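Local atomic coordinates of putative HTH-type transcriptional regulator PF0864 (Pyrococcus furiosus, PDB entry 2IA0), a protein that probably binds specific DNA sequences and regulates transcription as a member of the AsnC family of archaeal and bacterial regulators. Residues 41-45 with 46-50. Residues are numbered along the deposited sequence; the frame is centred on the assembly and turned at random.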
loop_
_atom_site.group_PDB
_atom_site.type_symbol
_atom_site.label_atom_id
_atom_site.label_comp_id
_atom_site.label_asym_id
_atom_site.label_seq_id
_atom_site.Cartn_x
_atom_site.Cartn_y
_atom_site.Cartn_z
ATOM N N LEU A 41 -26.004 2.060 -10.822
ATOM C CA LEU A 41 -25.665 1.024 -11.791
ATOM C C LEU A 41 -26.852 0.635 -12.655
ATOM O O LEU A 41 -26.663 0.101 -13.742
ATOM C CB LEU A 41 -25.022 -0.214 -11.098
ATOM C CG LEU A 41 -23.585 -0.033 -10.542
ATOM C CD1 LEU A 41 -23.141 -1.211 -9.719
ATOM C CD2 LEU A 41 -22.549 0.244 -11.636
ATOM N N LYS A 42 -28.066 0.922 -12.169
ATOM C CA LYS A 42 -29.320 0.669 -12.891
ATOM C C LYS A 42 -29.600 -0.819 -12.999
ATOM O O LYS A 42 -29.855 -1.335 -14.083
ATOM C CB LYS A 42 -29.326 1.342 -14.271
ATOM C CG LYS A 42 -28.985 2.836 -14.250
ATOM C CD LYS A 42 -29.029 3.415 -15.647
ATOM C CE LYS A 42 -28.832 4.946 -15.631
ATOM N NZ LYS A 42 -28.619 5.473 -17.014
ATOM N N LYS A 43 -29.547 -1.479 -11.844
ATOM C CA LYS A 43 -29.706 -2.916 -11.670
ATOM C C LYS A 43 -30.613 -3.119 -10.465
ATOM O O LYS A 43 -30.576 -2.302 -9.545
ATOM C CB LYS A 43 -28.339 -3.547 -11.377
ATOM C CG LYS A 43 -27.745 -4.354 -12.516
ATOM C CD LYS A 43 -27.643 -3.546 -13.775
ATOM C CE LYS A 43 -27.228 -4.388 -14.949
ATOM N NZ LYS A 43 -26.821 -3.442 -16.011
ATOM N N PRO A 44 -31.440 -4.187 -10.453
ATOM C CA PRO A 44 -32.296 -4.351 -9.287
ATOM C C PRO A 44 -31.466 -4.533 -8.014
ATOM O O PRO A 44 -30.377 -5.136 -8.057
ATOM C CB PRO A 44 -33.080 -5.630 -9.599
ATOM C CG PRO A 44 -32.967 -5.820 -11.024
ATOM C CD PRO A 44 -31.648 -5.267 -11.434
ATOM N N GLU A 45 -31.977 -3.997 -6.906
ATOM C CA GLU A 45 -31.336 -4.100 -5.606
ATOM C C GLU A 45 -30.906 -5.511 -5.208
ATOM O O GLU A 45 -29.817 -5.678 -4.698
ATOM C CB GLU A 45 -32.246 -3.529 -4.531
ATOM C CG GLU A 45 -32.127 -2.045 -4.352
ATOM C CD GLU A 45 -33.052 -1.521 -3.276
ATOM O OE1 GLU A 45 -33.975 -0.771 -3.622
ATOM O OE2 GLU A 45 -32.864 -1.865 -2.093
ATOM N N SER A 46 -31.768 -6.505 -5.428
ATOM C CA SER A 46 -31.474 -7.902 -5.105
ATOM C C SER A 46 -30.342 -8.524 -5.930
ATOM O O SER A 46 -29.673 -9.441 -5.463
ATOM C CB SER A 46 -32.734 -8.775 -5.221
ATOM O OG SER A 46 -33.810 -8.284 -4.425
ATOM N N THR A 47 -30.136 -8.054 -7.155
ATOM C CA THR A 47 -28.940 -8.469 -7.907
ATOM C C THR A 47 -27.646 -7.904 -7.316
ATOM O O THR A 47 -26.696 -8.649 -7.131
ATOM C CB THR A 47 -29.018 -8.114 -9.388
ATOM O OG1 THR A 47 -30.333 -8.420 -9.857
ATOM C CG2 THR A 47 -28.003 -8.939 -10.164
ATOM N N ILE A 48 -27.624 -6.608 -7.008
ATOM C CA ILE A 48 -26.464 -5.988 -6.347
ATOM C C ILE A 48 -26.096 -6.736 -5.064
ATOM O O ILE A 48 -24.959 -7.160 -4.880
ATOM C CB ILE A 48 -26.696 -4.454 -6.062
ATOM C CG1 ILE A 48 -26.952 -3.676 -7.368
ATOM C CG2 ILE A 48 -25.539 -3.855 -5.268
ATOM C CD1 ILE A 48 -25.983 -3.994 -8.482
ATOM N N HIS A 49 -27.107 -6.928 -4.223
ATOM C CA HIS A 49 -27.012 -7.620 -2.941
ATOM C C HIS A 49 -26.383 -9.023 -3.074
ATOM O O HIS A 49 -25.370 -9.322 -2.430
ATOM C CB HIS A 49 -28.409 -7.662 -2.328
ATOM C CG HIS A 49 -28.516 -8.486 -1.085
ATOM N ND1 HIS A 49 -27.941 -8.112 0.111
ATOM C CD2 HIS A 49 -29.168 -9.651 -0.845
ATOM C CE1 HIS A 49 -28.221 -9.017 1.031
ATOM N NE2 HIS A 49 -28.961 -9.963 0.477
ATOM N N PHE A 50 -26.963 -9.841 -3.948
ATOM C CA PHE A 50 -26.432 -11.155 -4.283
ATOM C C PHE A 50 -24.977 -11.138 -4.797
ATOM O O PHE A 50 -24.146 -11.902 -4.311
ATOM C CB PHE A 50 -27.357 -11.851 -5.284
ATOM C CG PHE A 50 -26.825 -13.156 -5.801
ATOM C CD1 PHE A 50 -26.269 -13.241 -7.085
ATOM C CD2 PHE A 50 -26.884 -14.308 -5.019
ATOM C CE1 PHE A 50 -25.774 -14.456 -7.574
ATOM C CE2 PHE A 50 -26.399 -15.524 -5.508
ATOM C CZ PHE A 50 -25.841 -15.594 -6.787
#
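The CD1 methyl of Ile-48 reaches back from the first turn of helix 45-57 to the turn that precedes it, where it meets CB of Lys-43 at 3.8 Å and CD1 of Leu-41 at 4.2 Å. The Ile-48 and Leu-41 chains come in at an angle and meet lightly, through a single methyl each. In Ile-48, chi1 (-60°) sets CG1 beside the backbone N, 3.8 Å from Pro-44 O, and the bent chi2 (-47°) then carries CD1 to Lys-43 and Leu-41. Lys-43 contributes the root of its side chain, since the chain bends at chi2 and carries the ammonium end away. Leu-41 also packs on Leu-18 and Ile-22 of helix 17-26, while Ile-48, the buried member of the group, touches Leu-37, so the cluster joins three helices.

Pro-44 occupies the N-cap position, and its carbonyl begins the helical bonding. Ile-48 N donates to Pro-44 O over 3.3 Å in a nearly straight bond (N-H...O 167°) lying in the carbonyl plane; Thr-47 N approaches the same oxygen but makes only a weak, bent bond. Beside this oxygen, the Pro-44 ring and the Thr-47 side chain lie alongside each other with a shared heading; Thr-47 OG1 is 3.8 Å from Pro-44 CD, a loose approach. One residue on, His-49 N bonds to Glu-45 O at 3.0 Å, tilted slightly from the carbonyl plane.

Lys-42, the first residue past helix 34-41 to leave helical angles, has positive phi, and Lys-43 O accepts a hydrogen bond from Ser-38 OG. A short linker with Leu-41 and Ile-48 meeting across it fits the predicted helix-turn-helix of an AsnC-type winged domain, in which helix 45-57, the motif's second helix, is probably the DNA-recognition helix.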